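Local coordinates for transferrin binding protein B (Actinobacillus suis, PDB 3PQU), which probably binds host (porcine) transferrin as a lipid-anchored outer-membrane receptor component, serving bacterial iron acquisition, at residues T332-I337 / T426-M431. Sequence-based numbering, arbitrary orientation.
Sequences TTERII and TATDKM
E334 reaches from strand 333-343 to the start of the 3-10 turn 428-430 and accepts a hydrogen bond from the backbone of T428: N to OE2 is 2.9 Å, nearly straight at 176°, with the N-H arriving from above the carboxylate plane, 50° out of it. The glutamate spans the gap because CG stands anti to its backbone N (chi1 174°) and the chain runs extended beyond it. A water donates to E334 OE2 at 3.2 Å and weakly accepts from D429 N, so OE2 meets the T428 N-H directly and, through a weak water link, that of D429. The other oxygen, OE1, forms a salt bridge with K166. The contact thus joins strand 333-343 of the C-lobe handle to the loop that leads into the C-lobe beta barrel at strand 436-448. Van der Waals packing is slight: the T428 side chain crosses the carboxylate, OG1 lying 3.2 Å from E334 CD, while A427 CA comes within 3.5 Å of E334 OE2. Two backbone bonds, K430 N to A427 O and M431 N to T428 O, hold the turn. N501 ND2 hydrogen-bonds to both T426 O and R335 O, bridging the two segments.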
ATOM      1  N   THR A 332      10.492  -5.256 -18.291  1.00 48.64           N
ATOM      2  CA  THR A 332      11.657  -5.183 -17.431  1.00 44.01           C
ATOM      3  C   THR A 332      11.338  -4.281 -16.241  1.00 40.15           C
ATOM      4  O   THR A 332      10.877  -3.154 -16.411  1.00 34.01           O
ATOM      5  CB  THR A 332      12.859  -4.629 -18.208  1.00 50.75           C
ATOM      6  OG1 THR A 332      13.138  -5.500 -19.306  1.00 58.78           O
ATOM      7  CG2 THR A 332      14.086  -4.527 -17.315  1.00 45.62           C
ATOM      8  N   THR A 333      11.556  -4.789 -15.032  1.00 27.62           N
ATOM      9  CA  THR A 333      11.291  -4.004 -13.839  1.00 31.78           C
ATOM     10  C   THR A 333      12.554  -3.808 -13.023  1.00 38.51           C
ATOM     11  O   THR A 333      13.536  -4.526 -13.178  1.00 43.15           O
ATOM     12  CB  THR A 333      10.219  -4.655 -12.967  1.00 34.50           C
ATOM     13  OG1 THR A 333      10.650  -5.960 -12.569  1.00 43.39           O
ATOM     14  CG2 THR A 333       8.912  -4.779 -13.743  1.00 39.55           C
ATOM     15  N   GLU A 334      12.519  -2.813 -12.156  1.00 45.32           N
ATOM     16  CA  GLU A 334      13.607  -2.581 -11.230  1.00 44.01           C
ATOM     17  C   GLU A 334      13.036  -2.557  -9.814  1.00 42.78           C
ATOM     18  O   GLU A 334      12.058  -1.849  -9.529  1.00 30.06           O
ATOM     19  CB  GLU A 334      14.316  -1.273 -11.564  1.00 37.65           C
ATOM     20  CG  GLU A 334      15.378  -0.882 -10.564  1.00 54.47           C
ATOM     21  CD  GLU A 334      16.264   0.236 -11.065  1.00 52.61           C
ATOM     22  OE1 GLU A 334      16.540   0.290 -12.282  1.00 57.28           O
ATOM     23  OE2 GLU A 334      16.692   1.064 -10.238  1.00 42.01           O
ATOM     24  N   ARG A 335      13.630  -3.348  -8.931  1.00 19.65           N
ATOM     25  CA  ARG A 335      13.108  -3.490  -7.578  1.00 29.85           C
ATOM     26  C   ARG A 335      13.326  -2.216  -6.763  1.00 35.25           C
ATOM     27  O   ARG A 335      14.408  -1.644  -6.807  1.00 35.81           O
ATOM     28  CB  ARG A 335      13.760  -4.683  -6.887  1.00 32.08           C
ATOM     29  CG  ARG A 335      13.071  -5.065  -5.613  1.00 31.15           C
ATOM     30  CD  ARG A 335      13.398  -6.496  -5.206  1.00 35.38           C
ATOM     31  NE  ARG A 335      12.557  -6.893  -4.078  1.00 41.83           N
ATOM     32  CZ  ARG A 335      11.398  -7.534  -4.192  1.00 41.27           C
ATOM     33  NH1 ARG A 335      10.941  -7.884  -5.391  1.00 36.71           N
ATOM     34  NH2 ARG A 335      10.701  -7.837  -3.105  1.00 37.56           N
ATOM     35  N   ILE A 336      12.294  -1.765  -6.044  1.00 21.62           N
ATOM     36  CA  ILE A 336      12.412  -0.578  -5.195  1.00 23.88           C
ATOM     37  C   ILE A 336      12.375  -0.862  -3.696  1.00 32.85           C
ATOM     38  O   ILE A 336      12.907  -0.090  -2.899  1.00 31.89           O
ATOM     39  CB  ILE A 336      11.331   0.477  -5.491  1.00 23.20           C
ATOM     40  CG1 ILE A 336       9.924  -0.131  -5.423  1.00 18.31           C
ATOM     41  CG2 ILE A 336      11.580   1.134  -6.830  1.00 27.65           C
ATOM     42  CD1 ILE A 336       8.819   0.943  -5.368  1.00 23.87           C
ATOM     43  N   ILE A 337      11.745  -1.967  -3.319  1.00 29.18           N
ATOM     44  CA  ILE A 337      11.472  -2.255  -1.916  1.00 27.43           C
ATOM     45  C   ILE A 337      11.725  -3.714  -1.561  1.00 31.14           C
ATOM     46  O   ILE A 337      11.419  -4.616  -2.337  1.00 31.53           O
ATOM     47  CB  ILE A 337       9.988  -1.942  -1.576  1.00 26.13           C
ATOM     48  CG1 ILE A 337       9.690  -0.454  -1.756  1.00 26.95           C
ATOM     49  CG2 ILE A 337       9.661  -2.359  -0.154  1.00 21.72           C
ATOM     50  CD1 ILE A 337       8.165  -0.096  -1.619  1.00 27.24           C
ATOM     51  N   THR A 426      18.626   0.875  -3.484  1.00 33.58           N
ATOM     52  CA  THR A 426      19.398   1.817  -4.269  1.00 35.56           C
ATOM     53  C   THR A 426      18.958   1.726  -5.733  1.00 34.19           C
ATOM     54  O   THR A 426      18.751   0.638  -6.272  1.00 40.37           O
ATOM     55  CB  THR A 426      20.909   1.492  -4.157  1.00 34.98           C
ATOM     56  OG1 THR A 426      21.310   1.527  -2.774  1.00 32.63           O
ATOM     57  CG2 THR A 426      21.742   2.474  -4.979  1.00 30.92           C
ATOM     58  N   ALA A 427      18.797   2.866  -6.385  1.00 36.86           N
ATOM     59  CA  ALA A 427      18.538   2.838  -7.815  1.00 41.26           C
ATOM     60  C   ALA A 427      19.722   2.165  -8.506  1.00 30.55           C
ATOM     61  O   ALA A 427      20.878   2.399  -8.131  1.00 30.09           O
ATOM     62  CB  ALA A 427      18.330   4.233  -8.339  1.00 38.08           C
ATOM     63  N   THR A 428      19.433   1.320  -9.494  1.00 39.15           N
ATOM     64  CA  THR A 428      20.467   0.523 -10.154  1.00 48.52           C
ATOM     65  C   THR A 428      21.531   1.387 -10.838  1.00 59.39           C
ATOM     66  O   THR A 428      22.718   1.032 -10.864  1.00 48.66           O
ATOM     67  CB  THR A 428      19.868  -0.491 -11.148  1.00 50.68           C
ATOM     68  OG1 THR A 428      18.963  -1.354 -10.453  1.00 45.59           O
ATOM     69  CG2 THR A 428      20.973  -1.341 -11.783  1.00 53.24           C
ATOM     70  N   ASP A 429      21.115   2.532 -11.370  1.00 43.72           N
ATOM     71  CA  ASP A 429      22.061   3.417 -12.036  1.00 55.11           C
ATOM     72  C   ASP A 429      22.843   4.280 -11.045  1.00 50.87           C
ATOM     73  O   ASP A 429      23.693   5.065 -11.444  1.00 55.72           O
ATOM     74  CB  ASP A 429      21.363   4.285 -13.087  1.00 60.93           C
ATOM     75  CG  ASP A 429      20.394   5.278 -12.478  1.00 86.20           C
ATOM     76  OD1 ASP A 429      20.265   5.297 -11.235  1.00 88.60           O
ATOM     77  OD2 ASP A 429      19.758   6.037 -13.245  1.00 86.33           O
ATOM     78  N   LYS A 430      22.553   4.135  -9.756  1.00 49.76           N
ATOM     79  CA  LYS A 430      23.337   4.810  -8.723  1.00 44.95           C
ATOM     80  C   LYS A 430      24.183   3.810  -7.946  1.00 31.92           C
ATOM     81  O   LYS A 430      24.819   4.172  -6.963  1.00 46.33           O
ATOM     82  CB  LYS A 430      22.439   5.589  -7.757  1.00 47.65           C
ATOM     83  CG  LYS A 430      21.605   6.680  -8.406  1.00 59.50           C
ATOM     84  CD  LYS A 430      22.456   7.860  -8.848  1.00 77.50           C
ATOM     85  CE  LYS A 430      21.604   8.951  -9.491  1.00 82.47           C
ATOM     86  NZ  LYS A 430      21.003   8.511 -10.784  1.00 77.00           N
ATOM     87  N   MET A 431      24.184   2.554  -8.392  1.00 41.41           N
ATOM     88  CA  MET A 431      25.088   1.547  -7.850  1.00 56.22           C
ATOM     89  C   MET A 431      26.520   1.964  -8.164  1.00 65.84           C
ATOM     90  O   MET A 431      26.827   2.307  -9.307  1.00 59.93           O
ATOM     91  CB  MET A 431      24.809   0.169  -8.463  1.00 54.50           C
ATOM     92  CG  MET A 431      23.520  -0.497  -7.985  1.00 50.19           C
ATOM     93  SD  MET A 431      23.525  -0.900  -6.229  1.00 51.25           S
ATOM     94  CE  MET A 431      24.758  -2.213  -6.165  1.00 53.08           C
TER
HETATM   95  O   HOH W   1      17.941   3.428 -12.065  1.00 45.13           O